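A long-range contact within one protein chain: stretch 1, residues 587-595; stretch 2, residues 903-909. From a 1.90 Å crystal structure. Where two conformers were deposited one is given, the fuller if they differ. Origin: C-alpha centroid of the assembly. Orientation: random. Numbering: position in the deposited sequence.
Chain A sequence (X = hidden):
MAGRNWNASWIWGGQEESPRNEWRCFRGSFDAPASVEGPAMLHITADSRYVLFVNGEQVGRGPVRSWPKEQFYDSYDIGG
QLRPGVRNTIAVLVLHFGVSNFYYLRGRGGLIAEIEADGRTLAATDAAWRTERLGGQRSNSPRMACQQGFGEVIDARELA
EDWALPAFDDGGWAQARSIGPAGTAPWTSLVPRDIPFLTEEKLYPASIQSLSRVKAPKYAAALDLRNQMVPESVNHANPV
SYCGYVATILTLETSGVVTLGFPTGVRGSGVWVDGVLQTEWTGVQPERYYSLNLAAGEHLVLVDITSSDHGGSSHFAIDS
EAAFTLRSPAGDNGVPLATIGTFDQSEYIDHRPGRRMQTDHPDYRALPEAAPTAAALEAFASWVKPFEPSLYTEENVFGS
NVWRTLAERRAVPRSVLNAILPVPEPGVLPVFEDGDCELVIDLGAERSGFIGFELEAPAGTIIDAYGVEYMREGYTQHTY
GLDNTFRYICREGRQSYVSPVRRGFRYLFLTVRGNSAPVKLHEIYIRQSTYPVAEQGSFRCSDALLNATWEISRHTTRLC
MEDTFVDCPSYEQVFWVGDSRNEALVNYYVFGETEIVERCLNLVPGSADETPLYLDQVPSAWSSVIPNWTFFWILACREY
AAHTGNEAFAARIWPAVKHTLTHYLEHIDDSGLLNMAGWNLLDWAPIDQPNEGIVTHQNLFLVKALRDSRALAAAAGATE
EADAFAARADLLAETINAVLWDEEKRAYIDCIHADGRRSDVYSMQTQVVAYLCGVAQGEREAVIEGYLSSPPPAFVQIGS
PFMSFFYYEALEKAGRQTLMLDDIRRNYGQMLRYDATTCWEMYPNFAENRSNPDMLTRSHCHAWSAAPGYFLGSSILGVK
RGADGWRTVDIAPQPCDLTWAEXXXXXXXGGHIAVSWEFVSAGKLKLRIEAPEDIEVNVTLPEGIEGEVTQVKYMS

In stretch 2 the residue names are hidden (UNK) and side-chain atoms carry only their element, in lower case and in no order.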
# COMPACT_ATOMS: atom_id res chain seq x y z
N ASN A 587 -5.73 -2.54 -16.27
CA ASN A 587 -5.42 -3.97 -16.28
C ASN A 587 -6.07 -4.68 -17.47
O ASN A 587 -5.44 -5.52 -18.11
CB ASN A 587 -5.91 -4.60 -14.97
CG ASN A 587 -6.26 -6.06 -15.13
OD1 ASN A 587 -5.40 -6.90 -15.40
ND2 ASN A 587 -7.55 -6.38 -14.97
N TYR A 588 -7.32 -4.35 -17.77
CA TYR A 588 -8.02 -4.98 -18.89
C TYR A 588 -7.26 -4.78 -20.19
O TYR A 588 -7.19 -5.68 -21.04
CB TYR A 588 -9.44 -4.40 -19.04
CG TYR A 588 -10.40 -4.70 -17.91
CD1 TYR A 588 -11.41 -3.80 -17.57
CD2 TYR A 588 -10.30 -5.88 -17.17
CE1 TYR A 588 -12.29 -4.06 -16.53
CE2 TYR A 588 -11.18 -6.15 -16.12
CZ TYR A 588 -12.17 -5.23 -15.81
OH TYR A 588 -13.02 -5.46 -14.75
N TYR A 589 -6.69 -3.59 -20.37
CA TYR A 589 -5.96 -3.32 -21.60
C TYR A 589 -4.51 -3.78 -21.64
O TYR A 589 -4.02 -4.16 -22.71
CB TYR A 589 -6.04 -1.83 -21.94
CG TYR A 589 -7.31 -1.46 -22.69
CD1 TYR A 589 -8.55 -1.51 -22.07
CD2 TYR A 589 -7.26 -1.09 -24.04
CE1 TYR A 589 -9.73 -1.21 -22.76
CE2 TYR A 589 -8.43 -0.78 -24.74
CZ TYR A 589 -9.65 -0.85 -24.10
OH TYR A 589 -10.81 -0.55 -24.79
N VAL A 590 -3.82 -3.77 -20.51
CA VAL A 590 -2.42 -4.18 -20.52
C VAL A 590 -2.13 -5.63 -20.12
O VAL A 590 -1.13 -6.20 -20.55
CB VAL A 590 -1.56 -3.24 -19.64
CG1 VAL A 590 -1.83 -1.79 -20.02
CG2 VAL A 590 -1.84 -3.48 -18.17
N PHE A 591 -3.00 -6.23 -19.30
CA PHE A 591 -2.81 -7.61 -18.87
C PHE A 591 -3.97 -8.55 -19.19
O PHE A 591 -3.76 -9.67 -19.65
CB PHE A 591 -2.53 -7.66 -17.36
CG PHE A 591 -1.29 -6.93 -16.95
CD1 PHE A 591 -0.08 -7.19 -17.56
CD2 PHE A 591 -1.35 -5.97 -15.94
CE1 PHE A 591 1.08 -6.51 -17.18
CE2 PHE A 591 -0.20 -5.28 -15.55
CZ PHE A 591 1.01 -5.55 -16.17
N GLY A 592 -5.20 -8.08 -18.95
CA GLY A 592 -6.38 -8.88 -19.24
C GLY A 592 -6.87 -9.81 -18.13
O GLY A 592 -7.68 -10.70 -18.38
N GLU A 593 -6.39 -9.62 -16.91
CA GLU A 593 -6.82 -10.49 -15.82
C GLU A 593 -8.20 -10.09 -15.31
O GLU A 593 -8.57 -8.91 -15.31
CB GLU A 593 -5.79 -10.46 -14.68
CG GLU A 593 -4.42 -11.02 -15.09
CD GLU A 593 -4.50 -12.40 -15.73
OE1 GLU A 593 -5.04 -13.33 -15.10
OE2 GLU A 593 -4.02 -12.56 -16.87
N THR A 594 -8.98 -11.08 -14.88
CA THR A 594 -10.32 -10.82 -14.38
C THR A 594 -10.58 -11.33 -12.97
O THR A 594 -11.33 -10.72 -12.22
CB THR A 594 -11.39 -11.44 -15.31
OG1 THR A 594 -11.13 -12.83 -15.47
CG2 THR A 594 -11.35 -10.76 -16.68
N GLU A 595 -9.97 -12.46 -12.60
CA GLU A 595 -10.21 -13.01 -11.27
C GLU A 595 -9.84 -12.07 -10.14
O GLU A 595 -10.55 -12.00 -9.14
CB GLU A 595 -9.48 -14.35 -11.11
CG GLU A 595 -10.06 -15.46 -11.99
CD GLU A 595 -9.58 -16.84 -11.58
OE1 GLU A 595 -9.89 -17.82 -12.30
OE2 GLU A 595 -8.90 -16.97 -10.54
N UNK A 903 -1.06 -2.11 -31.41
CA UNK A 903 -1.19 -2.65 -30.07
C UNK A 903 -2.05 -3.89 -30.07
O UNK A 903 -2.54 -4.32 -31.11
N UNK A 904 -2.23 -4.44 -28.87
CA UNK A 904 -3.00 -5.65 -28.68
C UNK A 904 -3.78 -5.51 -27.38
O UNK A 904 -3.24 -5.07 -26.36
c UNK A 904 -1.20 -6.97 -29.82
c UNK A 904 -2.86 -8.15 -28.34
c UNK A 904 -2.06 -6.87 -28.57
N UNK A 905 -5.06 -5.88 -27.42
CA UNK A 905 -5.91 -5.83 -26.25
C UNK A 905 -6.37 -7.27 -26.01
O UNK A 905 -6.94 -7.90 -26.89
c UNK A 905 -8.05 -4.94 -25.25
c UNK A 905 -7.15 -4.94 -26.48
c UNK A 905 -6.71 -3.52 -26.81
N UNK A 906 -6.06 -7.82 -24.83
CA UNK A 906 -6.48 -9.20 -24.58
C UNK A 906 -7.99 -9.27 -24.36
O UNK A 906 -8.62 -8.27 -24.02
c UNK A 906 -5.68 -9.60 -23.34
c UNK A 906 -5.42 -8.30 -22.65
c UNK A 906 -5.16 -7.33 -23.77
N UNK A 907 -8.57 -10.44 -24.57
CA UNK A 907 -10.01 -10.62 -24.40
C UNK A 907 -10.28 -11.54 -23.21
O UNK A 907 -9.59 -12.54 -23.01
c UNK A 907 -11.50 -9.22 -26.86
c UNK A 907 -10.52 -10.38 -26.93
c UNK A 907 -10.79 -11.25 -28.13
c UNK A 907 -10.62 -11.23 -25.66
N UNK A 908 -11.31 -11.23 -22.41
CA UNK A 908 -11.62 -12.06 -21.24
C UNK A 908 -11.96 -13.51 -21.58
O UNK A 908 -11.65 -14.41 -20.80
c UNK A 908 -12.29 -10.14 -22.56
c UNK A 908 -13.45 -10.62 -21.71
c UNK A 908 -12.78 -11.31 -20.58
N UNK A 909 -12.58 -13.74 -22.73
CA UNK A 909 -12.95 -15.09 -23.13
C UNK A 909 -11.77 -15.82 -23.76
O UNK A 909 -11.87 -16.99 -24.12
c UNK A 909 -14.11 -15.07 -24.14
c UNK A 909 -14.08 -12.93 -25.51
n UNK A 909 -14.84 -12.50 -26.51
o UNK A 909 -13.64 -12.18 -24.64
c UNK A 909 -13.78 -14.42 -25.48
O HOH W 1 -9.10 -7.59 -21.40
O HOH W 2 -10.19 -14.18 -18.33

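Position 903 carries no side-chain atoms beyond its backbone, and nothing of stretch 1 comes near it. It is glycine, G903, in a strand that begins earlier in the chain.

Position 904 has three side-chain carbons, one carrying the other two, and they make no close contact with stretch 1. Its backbone O lies 3.8 Å from Y589 O, with no hydrogen bond between them. The fork at the first carbon, with no heteroatom, identifies valine, V904.

Position 905 repeats the pattern: three carbons, branched at the first. One branch carbon sits 4.2 Å from the centroid of the Y589 ring and 15° off the ring normal, so it lies over a face. The other lies 3.7 Å from Y589 CD2. The residue is valine, V905, with chi1 at 179° (t); the carbon over the face is CG1, making a CH-pi contact, and the one near CD2 is CG2. Although the CA-to-CB bond of Y589 points away from stretch 2, its ring still reaches this valine.

Position 906 has three carbons that close a ring onto the backbone N. One ring carbon lies 3.5 Å from Y588 O, 3.7 Å from F591 O and 3.6 Å from G592 CA, while the carbon bonded to N lies 3.5 Å from Y589 O. The closed ring defines proline, P906; the first of these carbons is CG and the second CD. The ring thus packs against the backbone where the helix gives way to a turn. G592, at phi/psi 89/15, leaves room for it: an ideal CB there would stand 2.7 Å from P906 CG, a clash, and would also be jammed against the preceding carbonyl O.

Position 907 shows four carbons forked at the second. Its CA-to-CB bond points away from stretch 1, and its side chain lies out of contact. It is leucine, L907.

Position 908 again closes three carbons onto N. Its CB is 4.2 Å from T594 CG2, a looser contact. This is a second proline, P908.

Position 909 has three carbons in a chain, the third carrying one O and one N, and is exposed and out of reach of stretch 1. Taken as an amide, this is glutamine, Q909.

The contact buries 296 Å² in all and has no direct hydrogen bond across it. Apolar packing centres on V905 and P906, and water supplies the polar links: one donates to Y588 O and P906 O, each at 2.7 Å from the water O; another donates to P908 O (2.9 Å from its O) and hydrogen-bonds T594 OG1 (3.3 Å). Within stretch 1, N587 ND2 donates to E593 O at 2.7 Å, tying the helix to the turn.

Stretch 2 (903-909) GVVPLPQ
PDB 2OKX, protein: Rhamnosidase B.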